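Local structure of dihydrocoumarin hydrolase, AncDHCH1 (Pseudomonas sp., 6C2C) at residues T118-D123 and K146-W151; H203-G208 and Q243-S248; L224-H229 and G270-S275. The protein probably hydrolyses the lactone dihydrocoumarin at a two-zinc centre, and is apparently an ancestral relative of methyl-parathion hydrolase. One frame throughout, in Å; residues are numbered along the deposited sequence. Where two conformers were deposited one is given.

Contact 1: residues T118-D123 and K146-W151; sequences THMHPD and KDADFW. With ZN (zinc ion), chain D; ZN (zinc ion), chain C.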
loop_
_atom_site.group_PDB
_atom_site.type_symbol
_atom_site.label_atom_id
_atom_site.label_comp_id
_atom_site.label_asym_id
_atom_site.label_seq_id
_atom_site.Cartn_x
_atom_site.Cartn_y
_atom_site.Cartn_z
ATOM N N THR A 118 -3.019 3.308 -5.972
ATOM C CA THR A 118 -4.072 3.802 -5.079
ATOM C C THR A 118 -3.984 5.322 -4.923
ATOM O O THR A 118 -5.002 6.004 -4.941
ATOM C CB THR A 118 -3.976 3.124 -3.694
ATOM O OG1 THR A 118 -2.682 3.384 -3.093
ATOM C CG2 THR A 118 -4.263 1.611 -3.794
ATOM N N HIS A 119 -2.769 5.854 -4.872
ATOM C CA HIS A 119 -2.537 7.285 -4.795
ATOM C C HIS A 119 -1.063 7.548 -5.038
ATOM O O HIS A 119 -0.225 6.653 -4.884
ATOM C CB HIS A 119 -2.968 7.854 -3.434
ATOM C CG HIS A 119 -2.201 7.352 -2.242
ATOM N ND1 HIS A 119 -2.139 6.013 -1.880
ATOM C CD2 HIS A 119 -1.489 8.035 -1.307
ATOM C CE1 HIS A 119 -1.414 5.890 -0.772
ATOM N NE2 HIS A 119 -1.032 7.103 -0.373
ATOM N N MET A 120 -0.746 8.785 -5.440
ATOM C CA MET A 120 0.635 9.048 -5.887
ATOM C C MET A 120 1.581 9.522 -4.795
ATOM O O MET A 120 2.506 10.269 -5.078
ATOM C CB MET A 120 0.618 10.040 -7.050
ATOM C CG MET A 120 -0.139 9.424 -8.252
ATOM S SD MET A 120 -0.015 10.525 -9.700
ATOM C CE MET A 120 -0.979 9.527 -10.846
ATOM N N HIS A 121 1.484 9.004 -3.586
ATOM C CA HIS A 121 2.528 9.207 -2.609
ATOM C C HIS A 121 3.757 8.400 -2.972
ATOM O O HIS A 121 3.681 7.411 -3.719
ATOM C CB HIS A 121 2.001 8.837 -1.219
ATOM C CG HIS A 121 1.150 9.902 -0.594
ATOM N ND1 HIS A 121 0.375 9.711 0.524
ATOM C CD2 HIS A 121 0.955 11.208 -0.948
ATOM C CE1 HIS A 121 -0.260 10.822 0.858
ATOM N NE2 HIS A 121 0.087 11.749 -0.021
ATOM N N PRO A 122 4.922 8.811 -2.484
ATOM C CA PRO A 122 6.171 8.217 -2.972
ATOM C C PRO A 122 6.303 6.750 -2.700
ATOM O O PRO A 122 6.914 6.060 -3.507
ATOM C CB PRO A 122 7.255 8.981 -2.205
ATOM C CG PRO A 122 6.547 9.520 -1.048
ATOM C CD PRO A 122 5.183 9.919 -1.562
ATOM N N ASP A 123 5.742 6.272 -1.613
ATOM C CA ASP A 123 5.817 4.865 -1.231
ATOM C C ASP A 123 4.804 4.032 -1.966
ATOM O O ASP A 123 4.722 2.831 -1.716
ATOM C CB ASP A 123 5.614 4.707 0.274
ATOM C CG ASP A 123 4.299 5.391 0.808
ATOM O OD1 ASP A 123 3.921 6.515 0.491
ATOM O OD2 ASP A 123 3.648 4.746 1.591
ATOM N N LYS A 146 -7.930 12.798 -10.852
ATOM C CA LYS A 146 -7.743 13.830 -9.855
ATOM C C LYS A 146 -6.402 13.775 -9.122
ATOM O O LYS A 146 -5.901 14.763 -8.744
ATOM C CB LYS A 146 -8.829 13.828 -8.808
ATOM C CG LYS A 146 -10.166 14.277 -9.290
ATOM C CD LYS A 146 -11.207 14.092 -8.218
ATOM C CE LYS A 146 -12.496 14.632 -8.748
ATOM N NZ LYS A 146 -12.787 15.878 -8.044
ATOM N N ASP A 147 -5.867 12.567 -8.975
ATOM C CA ASP A 147 -4.579 12.366 -8.330
ATOM C C ASP A 147 -3.494 12.777 -9.316
ATOM O O ASP A 147 -2.509 13.412 -8.940
ATOM C CB ASP A 147 -4.401 10.903 -7.924
ATOM C CG ASP A 147 -4.013 10.747 -6.467
ATOM O OD1 ASP A 147 -4.569 11.478 -5.620
ATOM O OD2 ASP A 147 -3.153 9.893 -6.167
ATOM N N ALA A 148 -3.682 12.410 -10.581
ATOM C CA ALA A 148 -2.728 12.769 -11.616
ATOM C C ALA A 148 -2.633 14.287 -11.779
ATOM O O ALA A 148 -1.616 14.831 -11.776
ATOM C CB ALA A 148 -3.129 12.156 -12.950
ATOM N N ASP A 149 -3.775 14.929 -11.841
ATOM C CA ASP A 149 -3.771 16.324 -12.061
ATOM C C ASP A 149 -3.302 17.133 -10.849
ATOM O O ASP A 149 -2.889 18.250 -11.006
ATOM C CB ASP A 149 -5.135 16.779 -12.564
ATOM C CG ASP A 149 -5.439 16.304 -13.972
ATOM O OD1 ASP A 149 -4.568 15.699 -14.631
ATOM O OD2 ASP A 149 -6.573 16.568 -14.363
ATOM N N PHE A 150 -3.421 16.569 -9.648
ATOM C CA PHE A 150 -2.850 17.240 -8.491
ATOM C C PHE A 150 -1.344 17.040 -8.379
ATOM O O PHE A 150 -0.583 18.011 -8.372
ATOM C CB PHE A 150 -3.533 16.764 -7.210
ATOM C CG PHE A 150 -3.030 17.477 -5.991
ATOM C CD1 PHE A 150 -3.280 18.849 -5.855
ATOM C CD2 PHE A 150 -2.242 16.825 -5.056
ATOM C CE1 PHE A 150 -2.770 19.568 -4.749
ATOM C CE2 PHE A 150 -1.732 17.556 -3.907
ATOM C CZ PHE A 150 -2.001 18.906 -3.800
ATOM N N TRP A 151 -0.880 15.792 -8.305
ATOM C CA TRP A 151 0.525 15.555 -8.023
ATOM C C TRP A 151 1.440 15.792 -9.215
ATOM O O TRP A 151 2.632 15.987 -9.010
ATOM C CB TRP A 151 0.707 14.118 -7.561
ATOM C CG TRP A 151 -0.079 13.812 -6.305
ATOM C CD1 TRP A 151 -1.235 13.116 -6.231
ATOM C CD2 TRP A 151 0.208 14.279 -4.970
ATOM N NE1 TRP A 151 -1.683 13.067 -4.903
ATOM C CE2 TRP A 151 -0.795 13.745 -4.116
ATOM C CE3 TRP A 151 1.275 15.023 -4.394
ATOM C CZ2 TRP A 151 -0.838 14.017 -2.739
ATOM C CZ3 TRP A 151 1.264 15.249 -3.025
ATOM C CH2 TRP A 151 0.224 14.736 -2.201
HETATM ZN ZN ZN D . -0.133 7.700 1.473
HETATM ZN ZN ZN C . 1.378 5.134 1.867
HETATM O O HOH W 1 1.595 6.948 1.517
HETATM O O HOH W 2 0.414 8.434 3.508
#

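Contact 2: residues H203-G208 and Q243-S248; sequences HGHTPG and QFDSDS. With ZN (zinc ion), chain D.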
loop_
_atom_site.group_PDB
_atom_site.type_symbol
_atom_site.label_atom_id
_atom_site.label_comp_id
_atom_site.label_asym_id
_atom_site.label_seq_id
_atom_site.Cartn_x
_atom_site.Cartn_y
_atom_site.Cartn_z
ATOM N N HIS A 203 -11.670 8.921 -2.073
ATOM C CA HIS A 203 -10.970 10.168 -1.992
ATOM C C HIS A 203 -10.880 10.793 -0.617
ATOM O O HIS A 203 -11.803 10.761 0.080
ATOM C CB HIS A 203 -11.601 11.170 -2.954
ATOM C CG HIS A 203 -11.707 10.676 -4.362
ATOM N ND1 HIS A 203 -12.461 11.289 -5.328
ATOM C CD2 HIS A 203 -11.101 9.641 -4.969
ATOM C CE1 HIS A 203 -12.322 10.626 -6.462
ATOM N NE2 HIS A 203 -11.494 9.628 -6.272
ATOM N N GLY A 204 -9.717 11.354 -0.304
ATOM C CA GLY A 204 -9.530 12.030 0.960
ATOM C C GLY A 204 -8.080 12.034 1.342
ATOM O O GLY A 204 -7.533 13.036 1.488
ATOM N N HIS A 205 -7.511 10.860 1.519
ATOM C CA HIS A 205 -6.093 10.759 1.836
ATOM C C HIS A 205 -5.250 11.555 0.807
ATOM O O HIS A 205 -4.293 12.159 1.133
ATOM C CB HIS A 205 -5.664 9.309 1.901
ATOM C CG HIS A 205 -4.230 9.118 2.207
ATOM N ND1 HIS A 205 -3.664 9.488 3.396
ATOM C CD2 HIS A 205 -3.244 8.593 1.469
ATOM C CE1 HIS A 205 -2.390 9.197 3.366
ATOM N NE2 HIS A 205 -2.114 8.672 2.202
ATOM N N THR A 206 -5.689 11.433 -0.440
ATOM C CA THR A 206 -5.273 12.323 -1.519
ATOM C C THR A 206 -6.518 12.622 -2.345
ATOM O O THR A 206 -7.490 11.876 -2.278
ATOM C CB THR A 206 -4.184 11.688 -2.395
ATOM O OG1 THR A 206 -4.749 10.574 -3.117
ATOM C CG2 THR A 206 -2.965 11.280 -1.563
ATOM N N PRO A 207 -6.460 13.616 -3.246
ATOM C CA PRO A 207 -7.640 13.977 -4.028
ATOM C C PRO A 207 -8.201 12.859 -4.887
ATOM O O PRO A 207 -9.418 12.822 -5.124
ATOM C CB PRO A 207 -7.125 15.141 -4.890
ATOM C CG PRO A 207 -6.040 15.768 -4.056
ATOM C CD PRO A 207 -5.363 14.600 -3.328
ATOM N N GLY A 208 -7.326 11.957 -5.363
ATOM C CA GLY A 208 -7.756 10.827 -6.184
ATOM C C GLY A 208 -7.491 9.475 -5.549
ATOM O O GLY A 208 -7.406 8.495 -6.304
ATOM N N GLN A 243 -1.376 13.342 9.545
ATOM C CA GLN A 243 -0.932 14.520 8.808
ATOM C C GLN A 243 -0.774 14.223 7.320
ATOM O O GLN A 243 -0.936 15.142 6.500
ATOM C CB GLN A 243 0.373 15.061 9.403
ATOM C CG GLN A 243 0.176 15.780 10.754
ATOM C CD GLN A 243 1.481 16.311 11.308
ATOM O OE1 GLN A 243 1.759 16.204 12.498
ATOM N NE2 GLN A 243 2.278 16.915 10.444
ATOM N N PHE A 244 -0.482 12.952 6.955
ATOM C CA PHE A 244 -0.311 12.620 5.548
ATOM C C PHE A 244 -1.591 12.796 4.727
ATOM O O PHE A 244 -1.516 12.753 3.502
ATOM C CB PHE A 244 0.158 11.165 5.391
ATOM C CG PHE A 244 1.454 10.842 6.077
ATOM C CD1 PHE A 244 2.542 11.710 6.009
ATOM C CD2 PHE A 244 1.583 9.635 6.787
ATOM C CE1 PHE A 244 3.733 11.387 6.619
ATOM C CE2 PHE A 244 2.777 9.318 7.396
ATOM C CZ PHE A 244 3.854 10.182 7.284
ATOM N N ASP A 245 -2.758 12.880 5.345
ATOM C CA ASP A 245 -4.005 13.052 4.604
ATOM C C ASP A 245 -4.075 14.426 3.970
ATOM O O ASP A 245 -3.881 15.425 4.661
ATOM C CB ASP A 245 -5.221 12.913 5.534
ATOM C CG ASP A 245 -5.375 11.503 6.105
ATOM O OD1 ASP A 245 -5.088 10.502 5.415
ATOM O OD2 ASP A 245 -5.841 11.404 7.262
ATOM N N SER A 246 -4.393 14.493 2.668
ATOM C CA SER A 246 -4.710 15.800 2.060
ATOM C C SER A 246 -5.957 16.457 2.665
ATOM O O SER A 246 -5.996 17.680 2.856
ATOM C CB SER A 246 -4.898 15.626 0.542
ATOM O OG SER A 246 -3.650 15.338 -0.077
ATOM N N ASP A 247 -7.024 15.694 2.852
ATOM C CA ASP A 247 -8.291 16.146 3.449
ATOM C C ASP A 247 -8.620 15.154 4.572
ATOM O O ASP A 247 -9.085 14.030 4.302
ATOM C CB ASP A 247 -9.371 16.203 2.373
ATOM C CG ASP A 247 -10.717 16.646 2.900
ATOM O OD1 ASP A 247 -10.959 16.607 4.128
ATOM O OD2 ASP A 247 -11.559 17.071 2.048
ATOM N N SER A 248 -8.371 15.567 5.828
ATOM C CA SER A 248 -8.521 14.603 6.910
ATOM C C SER A 248 -9.983 14.284 7.184
ATOM O O SER A 248 -10.288 13.161 7.589
ATOM C CB SER A 248 -7.818 15.081 8.173
ATOM O OG SER A 248 -8.258 16.357 8.546
HETATM ZN ZN ZN D . -0.133 7.700 1.473
HETATM O O HOH W 1 1.595 6.948 1.517
HETATM O O HOH W 2 0.414 8.434 3.508
#

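Contact 3: residues L224-H229 and G270-S275; sequences LGDLIH and GAAHLS. With ZN (zinc ion), chain C; ZN (zinc ion), chain D.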
loop_
_atom_site.group_PDB
_atom_site.type_symbol
_atom_site.label_atom_id
_atom_site.label_comp_id
_atom_site.label_asym_id
_atom_site.label_seq_id
_atom_site.Cartn_x
_atom_site.Cartn_y
_atom_site.Cartn_z
ATOM N N LEU A 224 -7.262 -1.375 0.015
ATOM C CA LEU A 224 -7.718 -0.091 0.556
ATOM C C LEU A 224 -6.667 1.009 0.470
ATOM O O LEU A 224 -6.900 2.111 0.988
ATOM C CB LEU A 224 -8.075 -0.265 2.037
ATOM C CG LEU A 224 -9.221 -1.213 2.297
ATOM C CD1 LEU A 224 -9.384 -1.283 3.821
ATOM C CD2 LEU A 224 -10.501 -0.742 1.685
ATOM N N GLY A 225 -5.479 0.698 -0.044
ATOM C CA GLY A 225 -4.464 1.765 -0.149
ATOM C C GLY A 225 -4.105 2.267 1.233
ATOM O O GLY A 225 -3.797 1.478 2.132
ATOM N N ASP A 226 -4.184 3.564 1.393
ATOM C CA ASP A 226 -3.898 4.203 2.655
ATOM C C ASP A 226 -5.116 4.728 3.483
ATOM O O ASP A 226 -5.081 5.785 4.038
ATOM C CB ASP A 226 -2.902 5.334 2.436
ATOM C CG ASP A 226 -1.474 4.859 2.204
ATOM O OD1 ASP A 226 -1.239 3.747 1.992
ATOM O OD2 ASP A 226 -0.663 5.706 2.200
ATOM N N LEU A 227 -6.195 3.984 3.429
ATOM C CA LEU A 227 -7.304 4.302 4.338
ATOM C C LEU A 227 -6.926 4.075 5.799
ATOM O O LEU A 227 -7.679 4.480 6.677
ATOM C CB LEU A 227 -8.551 3.487 4.005
ATOM C CG LEU A 227 -9.251 3.715 2.671
ATOM C CD1 LEU A 227 -10.661 3.115 2.598
ATOM C CD2 LEU A 227 -9.244 5.182 2.195
ATOM N N ILE A 228 -5.792 3.426 6.099
ATOM C CA ILE A 228 -5.354 3.267 7.484
ATOM C C ILE A 228 -3.831 3.344 7.515
ATOM O O ILE A 228 -3.159 2.941 6.562
ATOM C CB ILE A 228 -5.907 1.956 8.076
ATOM C CG1 ILE A 228 -5.506 1.751 9.558
ATOM C CG2 ILE A 228 -5.419 0.794 7.261
ATOM C CD1 ILE A 228 -6.578 0.982 10.398
ATOM N N HIS A 229 -3.269 3.924 8.604
ATOM C CA HIS A 229 -1.838 3.931 8.799
ATOM C C HIS A 229 -1.385 3.259 10.072
ATOM O O HIS A 229 -0.246 2.776 10.119
ATOM C CB HIS A 229 -1.247 5.354 8.832
ATOM C CG HIS A 229 -1.288 6.031 7.500
ATOM N ND1 HIS A 229 -2.466 6.528 6.968
ATOM C CD2 HIS A 229 -0.314 6.263 6.587
ATOM C CE1 HIS A 229 -2.200 7.056 5.788
ATOM N NE2 HIS A 229 -0.904 6.942 5.542
ATOM N N GLY A 270 -7.073 -5.711 1.978
ATOM C CA GLY A 270 -5.628 -5.605 2.007
ATOM C C GLY A 270 -5.278 -4.136 2.065
ATOM O O GLY A 270 -5.858 -3.315 1.337
ATOM N N ALA A 271 -4.335 -3.797 2.918
ATOM C CA ALA A 271 -4.015 -2.388 3.097
ATOM C C ALA A 271 -2.496 -2.173 3.145
ATOM O O ALA A 271 -1.769 -2.937 3.785
ATOM C CB ALA A 271 -4.663 -1.898 4.380
ATOM N N ALA A 272 -2.030 -1.087 2.473
ATOM C CA ALA A 272 -0.602 -0.796 2.252
ATOM C C ALA A 272 0.216 -0.673 3.537
ATOM O O ALA A 272 1.416 -1.002 3.516
ATOM C CB ALA A 272 -0.442 0.518 1.467
ATOM N N HIS A 273 -0.414 -0.256 4.667
ATOM C CA HIS A 273 0.354 0.006 5.891
ATOM C C HIS A 273 -0.142 -0.810 7.074
ATOM O O HIS A 273 0.163 -0.482 8.224
ATOM C CB HIS A 273 0.377 1.525 6.229
ATOM C CG HIS A 273 1.026 2.320 5.113
ATOM N ND1 HIS A 273 2.235 1.969 4.549
ATOM C CD2 HIS A 273 0.579 3.384 4.425
ATOM C CE1 HIS A 273 2.525 2.808 3.557
ATOM N NE2 HIS A 273 1.542 3.668 3.467
ATOM N N LEU A 274 -0.855 -1.907 6.822
ATOM C CA LEU A 274 -1.083 -2.917 7.862
ATOM C C LEU A 274 0.107 -3.891 7.818
ATOM O O LEU A 274 0.688 -4.142 6.753
ATOM C CB LEU A 274 -2.379 -3.691 7.590
ATOM C CG LEU A 274 -3.627 -2.829 7.752
ATOM C CD1 LEU A 274 -4.858 -3.654 7.538
ATOM C CD2 LEU A 274 -3.627 -2.204 9.187
ATOM N N SER A 275 0.488 -4.388 8.995
ATOM C CA SER A 275 1.650 -5.265 9.107
ATOM C C SER A 275 1.621 -6.366 8.041
ATOM O O SER A 275 0.627 -7.087 7.916
ATOM C CB SER A 275 1.617 -5.862 10.529
ATOM O OG SER A 275 2.667 -6.792 10.788
HETATM ZN ZN ZN C . 1.378 5.134 1.867
HETATM ZN ZN ZN D . -0.133 7.700 1.473
HETATM O O HOH W 3 -3.744 -1.604 -0.695
HETATM O O HOH W 4 -2.943 0.943 4.706
HETATM O O HOH W 5 -0.740 -0.417 10.905
HETATM O O HOH W 1 1.595 6.948 1.517
HETATM O O HOH W 2 0.414 8.434 3.508
#

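Contact 1: residues T118-D123 and K146-W151
His121 and Trp151 meet as an offset edge-to-face pair. The NE2 and CD2 edge of His121 points at the six-membered ring of Trp151, with NE2 3.7 Å from CZ2 and the planes at 75°. On the other side of the same imidazole, ND1 binds a zinc ion at 2.3 Å. NE2 of His119 binds the same zinc. Asp123 OD2 binds the second zinc, and its OD1 accepts a bond from the bridging water.

ND1 of His119 donates to Thr118 OG1 at 2.9 Å, close to the ring plane, which helps fix the ring's rotation. Asp147 supplies the polar link across the contact. Its OD2 accepts a hydrogen bond from the backbone N of Met120 at 2.7 Å, met nearly along the C-O axis but bent at the hydrogen (139°). OD1 takes hydrogen bonds from Thr206 OG1 and Gly208 N, and a weak one from Trp151 NE1. One carboxylate thus ties the helix 145-151 to two metal-site loops.

Met120 lies against this helix. Its CB touches CD1 of Trp151 at 3.7 Å, obliquely to the ring. Its extended chain carries CE to Ala148, 3.8 Å from CA. The sulfur sits obliquely beside the indole as a distant Met-aromatic contact. The sequence His-Met-His-Pro-Asp-His, with His124, is the HxHxDH zinc-binding motif of the metallo-beta-lactamase superfamily.

Contact 2: residues H203-G208 and Q243-S248
The ring of His205 meets the carboxylate of Asp245 at its edge. ND1 donates to OD1 at 2.7 Å, almost straight (174°) and in the plane of the imidazole. The carboxylate stands nearly perpendicular to the ring, at 86°, and offers the anti lone pair of OD1. A zinc-bound water also lies at the edge of this ring. CE1 of His205 lies 3.8 Å from CB of Phe244, and Phe244 O stands obliquely to the ring. Pro207 O covers one face of the His203 ring, offset toward its rim.

This is a His-carboxylate pair in the zinc site of the metallo-beta-lactamase fold. NE2 of His205 binds one zinc at 2.3 Å, so the ring is fixed at both nitrogens. The aspartate probably makes the imidazole more electron-rich towards the metal. Its OD2 is held by the backbone N of Ile242. CG of His205 is anti to the backbone N (chi1 180°), which brings ND1 to Asp245 and NE2 to the zinc.

Two backbone hydrogen bonds join the loops. Ser246 N donates to His205 O at 2.8 Å. Asp247 N donates to Gly204 O at 3.0 Å. Asp247 also caps the helix 248-265 through OD1 and Ala250 N. Ser246 OG lies 3.7 Å from Pro207 CD.

Contact 3: residues L224-H229 and G270-S275
Asp226 and His273 approach obliquely at a shared zinc ion, with the carboxylate and the imidazole turned 53° apart. OD2 of Asp226 bridges the two metals, 2.1 Å from the zinc that His273 NE2 also binds and 2.2 Å from the other. OD1 stands obliquely to the His273 ring, 3.1 Å from CD2, and also touches CB of Ala272. That methyl group lies over one face of the His273 ring. The far nitrogen, ND1, donates to the backbone O of Ser68, which fixes the rotation of the ring.

His229 runs alongside His273 and points the same way. Their planes are 26° apart but displaced, so little of one ring covers the other, and CD2 meets CD2 at 3.7 Å. Ile228 crosses Leu274 at about a right angle. Its CG1 is anti to the backbone N (chi1 -178°), which leaves CG2 to reach CD2 of Leu274 and CB of Ala271, both at 4.0 Å.

The backbones are joined by hydrogen bonds from Leu224 N to Gly270 O at 2.7 Å and from Ala272 N to Gly225 O at 3.1 Å. A water bridges Gly225 O, Ile228 O and His273 N. Gly225 has positive phi in the type II' turn from Leu224 to Leu227. Both loops follow the neighbouring parallel strands 219-223 and 268-270. Helix 248-265 covers Leu224 and Ile228, helix 231-234 packs on Ile228 and Leu274, and strand 65-75 flanks His273.

In the fold
The three contacts enclose one two-zinc site. Contacts 1 and 2 supply three histidines to one zinc. Contact 3 adds the bridging Asp226, and its His273 joins Asp123 of contact 1 and His124 at the other. A water 1.9 Å from each metal is shared, consistent with the nucleophile of related hydrolases. Contacts 1 and 2 also meet at the metal, where His119 NE2 is 3.2 Å from His205 NE2. Between contacts 2 and 3, His205 CE1 lies 3.2 Å from His229 CE1. Their segments alternate along the chain, whereas contact 1 closes before either opens. A bound di(hydroxyethyl)ether lies about 4 Å, between nearest atoms, from the side chains of His121, Phe244 and His273.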